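Local atomic coordinates of coclaurine N-methyltransferase (Coptis japonica, PDB entry 6GKZ), a protein that transfers a methyl group from S-adenosyl-L-methionine to the nitrogen of coclaurine and probably of related benzyltetrahydroisoquinolines in plant alkaloid biosynthesis. Residues 196-201 against 226-231; 83-88 against 293-298. All coordinates share one frame; numbering follows the deposited sequence.

Contact 1. Residues 196-201 against 226-231. With SAH (S-adenosyl-L-homocysteine), chain E.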
ATOM      1  N   VAL A 196       8.619  -9.316 -15.556  1.00 28.13           N
ATOM      2  CA  VAL A 196       7.212  -9.376 -15.967  1.00 22.47           C
ATOM      3  C   VAL A 196       6.709  -7.978 -16.341  1.00 31.75           C
ATOM      4  O   VAL A 196       6.434  -7.158 -15.465  1.00 30.48           O
ATOM      5  CB  VAL A 196       6.294  -9.933 -14.845  1.00 19.71           C
ATOM      6  CG1 VAL A 196       4.836  -9.929 -15.292  1.00 23.19           C
ATOM      7  CG2 VAL A 196       6.718 -11.327 -14.396  1.00 18.90           C
ATOM      8  N   ILE A 197       6.582  -7.696 -17.632  1.00 29.26           N
ATOM      9  CA  ILE A 197       6.155  -6.361 -18.040  1.00 22.85           C
ATOM     10  C   ILE A 197       4.699  -6.391 -18.503  1.00 29.84           C
ATOM     11  O   ILE A 197       4.399  -6.825 -19.627  1.00 25.13           O
ATOM     12  CB  ILE A 197       7.059  -5.777 -19.171  1.00 20.92           C
ATOM     13  CG1 ILE A 197       8.537  -5.825 -18.778  1.00 16.61           C
ATOM     14  CG2 ILE A 197       6.647  -4.344 -19.529  1.00 24.47           C
ATOM     15  CD1 ILE A 197       8.842  -5.269 -17.427  1.00 16.71           C
ATOM     16  N   GLU A 198       3.801  -5.947 -17.623  1.00 30.85           N
ATOM     17  CA  GLU A 198       2.382  -5.763 -17.957  1.00 33.21           C
ATOM     18  C   GLU A 198       1.664  -7.043 -18.391  1.00 27.94           C
ATOM     19  O   GLU A 198       0.800  -7.016 -19.257  1.00 32.70           O
ATOM     20  CB  GLU A 198       2.228  -4.694 -19.045  1.00 34.86           C
ATOM     21  CG  GLU A 198       2.620  -3.297 -18.561  1.00 44.04           C
ATOM     22  CD  GLU A 198       2.463  -2.221 -19.619  1.00 52.10           C
ATOM     23  OE1 GLU A 198       1.405  -2.180 -20.279  1.00 63.71           O
ATOM     24  OE2 GLU A 198       3.399  -1.416 -19.799  1.00 52.54           O
ATOM     25  N   LEU A 199       1.996  -8.154 -17.741  1.00 25.98           N
ATOM     26  CA  LEU A 199       1.292  -9.410 -17.948  1.00 25.44           C
ATOM     27  C   LEU A 199       0.166  -9.666 -16.908  1.00 34.52           C
ATOM     28  O   LEU A 199      -0.865 -10.281 -17.228  1.00 31.40           O
ATOM     29  CB  LEU A 199       2.297 -10.555 -17.915  1.00 28.03           C
ATOM     30  CG  LEU A 199       1.697 -11.947 -18.063  1.00 30.20           C
ATOM     31  CD1 LEU A 199       1.408 -12.223 -19.527  1.00 35.20           C
ATOM     32  CD2 LEU A 199       2.630 -12.970 -17.484  1.00 19.19           C
ATOM     33  N   PHE A 200       0.359  -9.195 -15.674  1.00 24.73           N
ATOM     34  CA  PHE A 200      -0.561  -9.522 -14.580  1.00 25.93           C
ATOM     35  C   PHE A 200      -1.959  -8.948 -14.766  1.00 25.52           C
ATOM     36  O   PHE A 200      -2.902  -9.431 -14.149  1.00 35.49           O
ATOM     37  CB  PHE A 200      -0.015  -9.043 -13.226  1.00 26.92           C
ATOM     38  CG  PHE A 200       1.059  -9.921 -12.641  1.00 28.50           C
ATOM     39  CD1 PHE A 200       1.824 -10.754 -13.444  1.00 25.41           C
ATOM     40  CD2 PHE A 200       1.312  -9.903 -11.271  1.00 38.45           C
ATOM     41  CE1 PHE A 200       2.810 -11.567 -12.891  1.00 23.45           C
ATOM     42  CE2 PHE A 200       2.303 -10.711 -10.713  1.00 28.53           C
ATOM     43  CZ  PHE A 200       3.052 -11.541 -11.527  1.00 23.54           C
ATOM     44  N   GLU A 201      -2.103  -7.920 -15.596  1.00 26.85           N
ATOM     45  CA  GLU A 201      -3.416  -7.315 -15.828  1.00 26.60           C
ATOM     46  C   GLU A 201      -4.358  -8.293 -16.533  1.00 30.06           C
ATOM     47  O   GLU A 201      -5.586  -8.131 -16.503  1.00 29.59           O
ATOM     48  CB  GLU A 201      -3.285  -6.030 -16.656  1.00 32.21           C
ATOM     49  CG  GLU A 201      -2.472  -4.896 -15.993  1.00 32.04           C
ATOM     50  CD  GLU A 201      -0.956  -5.013 -16.233  1.00 38.43           C
ATOM     51  OE1 GLU A 201      -0.435  -6.151 -16.227  1.00 39.51           O
ATOM     52  OE2 GLU A 201      -0.286  -3.970 -16.431  1.00 33.67           O
ATOM     53  N   GLU A 226       6.422  -4.678 -13.844  1.00 23.85           N
ATOM     54  CA  GLU A 226       5.761  -3.416 -14.175  1.00 18.12           C
ATOM     55  C   GLU A 226       4.273  -3.653 -14.353  1.00 20.59           C
ATOM     56  O   GLU A 226       3.860  -4.592 -15.046  1.00 26.58           O
ATOM     57  CB  GLU A 226       6.335  -2.783 -15.444  1.00 21.01           C
ATOM     58  CG  GLU A 226       5.456  -1.637 -16.010  1.00 20.63           C
ATOM     59  CD  GLU A 226       6.081  -0.953 -17.213  1.00 33.71           C
ATOM     60  OE1 GLU A 226       7.087  -0.230 -17.049  1.00 35.70           O
ATOM     61  OE2 GLU A 226       5.575  -1.141 -18.333  1.00 43.22           O
ATOM     62  N   HIS A 227       3.442  -2.805 -13.757  1.00 17.41           N
ATOM     63  CA  HIS A 227       2.021  -2.872 -14.109  1.00 21.28           C
ATOM     64  C   HIS A 227       1.312  -1.520 -14.120  1.00 26.82           C
ATOM     65  O   HIS A 227       1.698  -0.590 -13.409  1.00 33.63           O
ATOM     66  CB  HIS A 227       1.298  -3.829 -13.170  1.00 24.51           C
ATOM     67  CG  HIS A 227       1.293  -3.383 -11.743  1.00 28.62           C
ATOM     68  ND1 HIS A 227       0.263  -2.646 -11.198  1.00 23.32           N
ATOM     69  CD2 HIS A 227       2.192  -3.568 -10.751  1.00 23.53           C
ATOM     70  CE1 HIS A 227       0.529  -2.397  -9.929  1.00 27.28           C
ATOM     71  NE2 HIS A 227       1.695  -2.942  -9.632  1.00 34.62           N
ATOM     72  N   ILE A 228       0.273  -1.417 -14.948  1.00 24.50           N
ATOM     73  CA  ILE A 228      -0.552  -0.217 -14.950  1.00 25.33           C
ATOM     74  C   ILE A 228      -1.430  -0.272 -13.720  1.00 29.00           C
ATOM     75  O   ILE A 228      -1.590  -1.332 -13.110  1.00 24.01           O
ATOM     76  CB  ILE A 228      -1.424  -0.091 -16.208  1.00 30.47           C
ATOM     77  CG1 ILE A 228      -2.352  -1.304 -16.335  1.00 35.12           C
ATOM     78  CG2 ILE A 228      -0.550   0.077 -17.443  1.00 21.78           C
ATOM     79  CD1 ILE A 228      -3.620  -1.027 -17.090  1.00 37.67           C
ATOM     80  N   CYS A 229      -2.008   0.859 -13.347  1.00 24.71           N
ATOM     81  CA  CYS A 229      -2.716   0.904 -12.090  1.00 19.71           C
ATOM     82  C   CYS A 229      -3.427   2.212 -11.965  1.00 21.99           C
ATOM     83  O   CYS A 229      -3.213   3.113 -12.765  1.00 22.08           O
ATOM     84  CB  CYS A 229      -1.748   0.735 -10.907  1.00 19.91           C
ATOM     85  SG  CYS A 229      -0.554   2.107 -10.681  1.00 34.97           S
ATOM     86  N   HIS A 230      -4.280   2.299 -10.953  1.00 21.26           N
ATOM     87  CA  HIS A 230      -4.697   3.576 -10.444  1.00 25.00           C
ATOM     88  C   HIS A 230      -3.957   3.838  -9.134  1.00 27.46           C
ATOM     89  O   HIS A 230      -3.614   2.910  -8.394  1.00 26.94           O
ATOM     90  CB  HIS A 230      -6.207   3.636 -10.232  1.00 23.49           C
ATOM     91  CG  HIS A 230      -6.677   4.992  -9.839  1.00 28.18           C
ATOM     92  ND1 HIS A 230      -6.680   5.429  -8.531  1.00 27.54           N
ATOM     93  CD2 HIS A 230      -7.098   6.039 -10.586  1.00 31.50           C
ATOM     94  CE1 HIS A 230      -7.109   6.675  -8.487  1.00 28.98           C
ATOM     95  NE2 HIS A 230      -7.379   7.066  -9.722  1.00 28.92           N
ATOM     96  N   LYS A 231      -3.673   5.110  -8.893  1.00 26.56           N
ATOM     97  CA  LYS A 231      -3.064   5.598  -7.658  1.00 24.21           C
ATOM     98  C   LYS A 231      -3.584   4.889  -6.396  1.00 30.43           C
ATOM     99  O   LYS A 231      -2.812   4.465  -5.534  1.00 32.04           O
ATOM    100  CB  LYS A 231      -3.355   7.101  -7.543  1.00 27.51           C
ATOM    101  CG  LYS A 231      -2.289   7.919  -6.926  1.00 38.41           C
ATOM    102  CD  LYS A 231      -2.848   9.256  -6.431  1.00 39.01           C
ATOM    103  CE  LYS A 231      -4.077   9.701  -7.186  1.00 35.20           C
ATOM    104  NZ  LYS A 231      -4.519  11.045  -6.696  1.00 46.67           N
TER
HETATM  105  N   SAH E 501       6.074  -7.418 -21.886  1.00 66.17           N
HETATM  106  CA  SAH E 501       5.738  -7.301 -23.307  1.00 72.88           C
HETATM  107  CB  SAH E 501       4.340  -7.865 -23.586  1.00 72.14           C
HETATM  108  CG  SAH E 501       3.228  -7.533 -22.589  1.00 62.60           C
HETATM  109  SD  SAH E 501       1.588  -7.615 -23.354  1.00 71.31           S
HETATM  110  C   SAH E 501       5.859  -5.866 -23.831  1.00 70.13           C
HETATM  111  O   SAH E 501       6.012  -5.624 -25.034  1.00 62.54           O
HETATM  112  OXT SAH E 501       5.821  -4.912 -23.056  1.00 73.79           O
HETATM  113  C5' SAH E 501       1.101  -9.210 -22.641  1.00 51.17           C
HETATM  114  C4' SAH E 501       1.864 -10.349 -23.311  1.00 55.23           C
HETATM  115  O4' SAH E 501       1.875 -11.475 -22.471  1.00 60.66           O
HETATM  116  C3' SAH E 501       1.333 -10.825 -24.658  1.00 56.70           C
HETATM  117  O3' SAH E 501       1.951 -10.120 -25.706  1.00 58.50           O
HETATM  118  C2' SAH E 501       1.740 -12.280 -24.708  1.00 59.39           C
HETATM  119  O2' SAH E 501       2.942 -12.422 -25.461  1.00 58.76           O
HETATM  120  C1' SAH E 501       1.973 -12.643 -23.251  1.00 55.94           C
HETATM  121  N9  SAH E 501       0.948 -13.506 -22.684  1.00 45.14           N
HETATM  122  C8  SAH E 501      -0.347 -13.161 -22.389  1.00 40.28           C
HETATM  123  N7  SAH E 501      -0.951 -14.243 -21.843  1.00 40.52           N
HETATM  124  C5  SAH E 501      -0.034 -15.252 -21.780  1.00 47.09           C
HETATM  125  C6  SAH E 501      -0.087 -16.562 -21.321  1.00 44.48           C
HETATM  126  N6  SAH E 501      -1.213 -17.044 -20.806  1.00 38.97           N
HETATM  127  N1  SAH E 501       1.034 -17.350 -21.391  1.00 46.43           N
HETATM  128  C2  SAH E 501       2.205 -16.853 -21.922  1.00 51.51           C
HETATM  129  N3  SAH E 501       2.262 -15.556 -22.380  1.00 41.93           N
HETATM  130  C4  SAH E 501       1.162 -14.782 -22.299  1.00 39.78           C
HETATM  131  O   HOH W   1       1.748  -6.882 -14.888  1.00 28.34           O

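Contact 2. Residues 83-88 against 293-298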
ATOM      1  N   LYS A  83       5.362  -3.062 -36.943  1.00 39.01           N
ATOM      2  CA  LYS A  83       6.591  -2.352 -37.287  1.00 43.41           C
ATOM      3  C   LYS A  83       6.300  -0.908 -37.700  1.00 46.04           C
ATOM      4  O   LYS A  83       7.148  -0.022 -37.566  1.00 49.81           O
ATOM      5  CB  LYS A  83       7.338  -3.099 -38.395  1.00 44.39           C
ATOM      6  CG  LYS A  83       7.778  -4.491 -37.963  1.00 52.02           C
ATOM      7  CD  LYS A  83       8.505  -5.241 -39.055  1.00 63.86           C
ATOM      8  CE  LYS A  83       9.296  -4.287 -39.930  1.00 79.75           C
ATOM      9  NZ  LYS A  83      10.236  -3.444 -39.137  1.00 87.97           N
ATOM     10  N   ILE A  84       5.087  -0.677 -38.187  1.00 41.87           N
ATOM     11  CA  ILE A  84       4.660   0.667 -38.562  1.00 44.95           C
ATOM     12  C   ILE A  84       4.283   1.511 -37.348  1.00 51.39           C
ATOM     13  O   ILE A  84       4.615   2.702 -37.273  1.00 48.45           O
ATOM     14  CB  ILE A  84       3.464   0.622 -39.509  1.00 40.66           C
ATOM     15  CG1 ILE A  84       3.936   0.356 -40.932  1.00 47.21           C
ATOM     16  CG2 ILE A  84       2.664   1.918 -39.437  1.00 38.45           C
ATOM     17  CD1 ILE A  84       2.852   0.537 -41.947  1.00 58.45           C
HETATM   18  N   MSE A  85       3.599   0.885 -36.393  1.00 50.98           N
HETATM   19  CA  MSE A  85       2.999   1.617 -35.288  1.00 47.03           C
HETATM   20  C   MSE A  85       3.892   1.666 -34.051  1.00 41.74           C
HETATM   21  O   MSE A  85       3.881   2.649 -33.308  1.00 45.57           O
HETATM   22  CB  MSE A  85       1.644   1.011 -34.934  1.00 51.76           C
HETATM   23  CG  MSE A  85       0.604   2.079 -34.612  1.00 64.25           C
HETATM   24 SE   MSE A  85      -1.149   1.404 -34.082  1.00177.42          SE
HETATM   25  CE  MSE A  85      -0.677   0.519 -32.422  1.00 36.94           C
ATOM     26  N   ASN A  86       4.665   0.615 -33.820  1.00 37.70           N
ATOM     27  CA  ASN A  86       5.595   0.629 -32.696  1.00 45.57           C
ATOM     28  C   ASN A  86       6.906   1.253 -33.133  1.00 46.39           C
ATOM     29  O   ASN A  86       7.102   1.544 -34.311  1.00 46.64           O
ATOM     30  CB  ASN A  86       5.854  -0.777 -32.145  1.00 40.71           C
ATOM     31  CG  ASN A  86       4.640  -1.385 -31.480  1.00 44.85           C
ATOM     32  OD1 ASN A  86       3.656  -0.701 -31.201  1.00 48.87           O
ATOM     33  ND2 ASN A  86       4.706  -2.685 -31.210  1.00 48.24           N
ATOM     34  N   GLY A  87       7.804   1.460 -32.179  1.00 40.98           N
ATOM     35  CA  GLY A  87       9.156   1.885 -32.494  1.00 38.87           C
ATOM     36  C   GLY A  87       9.935   0.706 -33.044  1.00 39.22           C
ATOM     37  O   GLY A  87       9.352  -0.346 -33.328  1.00 47.27           O
ATOM     38  N   SER A  88      11.248   0.869 -33.172  1.00 36.21           N
ATOM     39  CA  SER A  88      12.121  -0.169 -33.731  1.00 42.19           C
ATOM     40  C   SER A  88      12.314  -1.345 -32.784  1.00 48.07           C
ATOM     41  O   SER A  88      12.790  -2.407 -33.185  1.00 57.32           O
ATOM     42  CB  SER A  88      13.489   0.419 -34.092  1.00 41.65           C
ATOM     43  OG  SER A  88      13.331   1.541 -34.946  1.00 54.11           O
ATOM     44  N   LYS A 293      -0.194   8.770 -33.786  1.00 37.05           N
ATOM     45  CA  LYS A 293       0.429   9.556 -34.850  1.00 36.92           C
ATOM     46  C   LYS A 293       0.864   8.655 -36.008  1.00 35.48           C
ATOM     47  O   LYS A 293       0.645   8.969 -37.185  1.00 41.27           O
ATOM     48  CB  LYS A 293       1.629  10.343 -34.305  1.00 39.64           C
ATOM     49  CG  LYS A 293       1.297  11.736 -33.760  1.00 42.53           C
ATOM     50  CD  LYS A 293       2.539  12.427 -33.195  1.00 51.37           C
ATOM     51  CE  LYS A 293       2.346  12.852 -31.725  1.00 56.47           C
ATOM     52  NZ  LYS A 293       1.377  13.979 -31.541  1.00 57.93           N
ATOM     53  N   ARG A 294       1.471   7.523 -35.663  1.00 34.77           N
ATOM     54  CA  ARG A 294       2.020   6.613 -36.657  1.00 37.00           C
ATOM     55  C   ARG A 294       0.919   5.907 -37.436  1.00 36.13           C
ATOM     56  O   ARG A 294       1.032   5.710 -38.648  1.00 42.07           O
ATOM     57  CB  ARG A 294       2.950   5.605 -35.983  1.00 35.74           C
ATOM     58  CG  ARG A 294       4.296   6.200 -35.625  1.00 37.24           C
ATOM     59  CD  ARG A 294       5.083   5.299 -34.712  1.00 43.04           C
ATOM     60  NE  ARG A 294       6.438   5.799 -34.504  1.00 49.85           N
ATOM     61  CZ  ARG A 294       7.527   5.183 -34.954  1.00 58.25           C
ATOM     62  NH1 ARG A 294       7.417   4.047 -35.637  1.00 57.68           N
ATOM     63  NH2 ARG A 294       8.729   5.693 -34.710  1.00 62.23           N
ATOM     64  N   LEU A 295      -0.152   5.546 -36.735  1.00 34.45           N
ATOM     65  CA  LEU A 295      -1.321   4.950 -37.369  1.00 37.82           C
ATOM     66  C   LEU A 295      -1.905   5.910 -38.406  1.00 42.65           C
ATOM     67  O   LEU A 295      -2.223   5.510 -39.523  1.00 40.39           O
ATOM     68  CB  LEU A 295      -2.369   4.579 -36.316  1.00 37.94           C
ATOM     69  CG  LEU A 295      -3.801   4.279 -36.774  1.00 43.06           C
ATOM     70  CD1 LEU A 295      -3.812   3.301 -37.935  1.00 40.39           C
ATOM     71  CD2 LEU A 295      -4.648   3.748 -35.611  1.00 42.66           C
ATOM     72  N   ASP A 296      -2.003   7.187 -38.048  1.00 43.61           N
ATOM     73  CA  ASP A 296      -2.628   8.158 -38.935  1.00 48.60           C
ATOM     74  C   ASP A 296      -1.743   8.591 -40.108  1.00 46.81           C
ATOM     75  O   ASP A 296      -2.263   8.948 -41.162  1.00 46.71           O
ATOM     76  CB  ASP A 296      -3.077   9.385 -38.137  1.00 47.03           C
ATOM     77  CG  ASP A 296      -4.363   9.131 -37.365  1.00 51.64           C
ATOM     78  OD1 ASP A 296      -5.033   8.108 -37.650  1.00 45.13           O
ATOM     79  OD2 ASP A 296      -4.703   9.955 -36.484  1.00 54.11           O
ATOM     80  N   ALA A 297      -0.425   8.550 -39.939  1.00 50.39           N
ATOM     81  CA  ALA A 297       0.478   9.022 -40.993  1.00 47.97           C
ATOM     82  C   ALA A 297       0.802   7.932 -42.013  1.00 48.22           C
ATOM     83  O   ALA A 297       1.540   8.164 -42.970  1.00 47.17           O
ATOM     84  CB  ALA A 297       1.769   9.568 -40.386  1.00 38.12           C
ATOM     85  N   ASN A 298       0.253   6.745 -41.803  1.00 51.23           N
ATOM     86  CA  ASN A 298       0.609   5.595 -42.619  1.00 47.63           C
ATOM     87  C   ASN A 298      -0.607   4.845 -43.118  1.00 49.02           C
ATOM     88  O   ASN A 298      -0.543   3.635 -43.336  1.00 47.71           O
ATOM     89  CB  ASN A 298       1.498   4.643 -41.824  1.00 45.43           C
ATOM     90  CG  ASN A 298       2.914   5.145 -41.696  1.00 48.69           C
ATOM     91  OD1 ASN A 298       3.547   5.491 -42.689  1.00 50.26           O
ATOM     92  ND2 ASN A 298       3.413   5.211 -40.466  1.00 43.88           N
TER

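Contact 1. Residues 196-201 against 226-231
A chi1 of 166° sends the Glu226 chain off opposite its own amide nitrogen, and its extended course beyond CG brings the carboxylate alongside that of Glu198, whose own CG stands anti to the carbonyl carbon. The two side chains run together where the chain leaves strand 191-197 beside the middle of the parallel strand 221-230, in the Rossmann-like methyltransferase sheet. Parallel pairing is established by the backbone bonds Glu226 N to Val196 O (3.0 Å) and Glu198 N to Glu226 O (2.9 Å), which bracket Ile197. Past Ile197 the chain leaves the strand, and Glu198 adopts positive phi (61°).

The oxygens Glu198 OE2 and Glu226 OE2 lie only 2.6 Å apart. Each acid has a further partner: Cys94 N bonds to Glu198 OE2, while Tyr115 and His346 bond to Glu226 OE1. Ile197 CG2 rests 3.6 Å from Glu226 OE2, and the backbone carbonyl Ile197 O receives the amino N of S-adenosyl-L-homocysteine at 2.9 Å. Leu199 CD1 meets the ribose oxygen O4' of the same ligand, which makes this strand end part of the cofactor site.

Glu201, bent at chi2 (85°), turns back onto the second strand, where CG packs on Ile228 CG1. Its OE2 accepts Ile228 N at 3.0 Å from above the carboxylate plane. The other oxygen, Glu201 OE1, accepts a hydrogen bond from a water 2.7 Å away that also donates to Glu226 O and accepts from Phe200 N.

Contact 2. Residues 83-88 against 293-298
Apolar contact comes first from Met85, a selenomethionine, and Leu295: their side chains run alongside each other with a shared direction, Met85 SE lying 4.1 Å from Leu295 CB. On Ile84, the CG2 branch does the touching. It sits 3.5 Å from Asn298 ND2 and 3.8 Å from Asn298 CB, as the Ile84 and Asn298 side chains pass antiparallel.

By this helix-helix packing the end of helix 79-85 is joined to the last turn of helix 282-297 and the residue that follows it, with Met85 and Arg294 closest through their CA atoms at 5.3 Å. Helix 299-307 adds Val301 and Ile302 beside Ile84, and Ile302 also touches Leu295, whose other neighbours include Trp323 of helix 314-335.

Polar contact is carried by Arg294, which reaches from CG to NE in an extended chain past the carbonyls at the end of helix 79-85. Its CD lies 3.2 Å from Met85 O. Arg294 NH1 approaches Asn86 O to 2.9 Å, but the angle is too poor for a hydrogen bond, so the attraction is probably electrostatic. Ile84 O stands at the guanidinium edge, near its plane, whereas Gly87 CA lies over one face. Within the second segment, Asn298 ND2 donates a weak bond to Arg294 O at 3.0 Å (N-H...O angle 135°).

Overall arrangement
Contact 1 lies in the core, its centre about 6 Å from that of the chain, whereas contact 2 is partly buried and about 18 Å out. Their centres are about 24 Å apart, their nearest atoms about 11 Å, and they share no helix or strand: 196-201 and 226-231 belong to adjacent strands, 83-88 and 293-298 to helix ends. Chemistry follows place. The strand pair relies on backbone bonds, buried acids and a bridging water; the helix pair uses apolar packing and a partly exposed arginine among carbonyls. S-adenosyl-L-homocysteine touches contact 1 directly. In contact 2, the side chain of Asn86 is about 7 Å from the bound S-adenosyl-L-homocysteine.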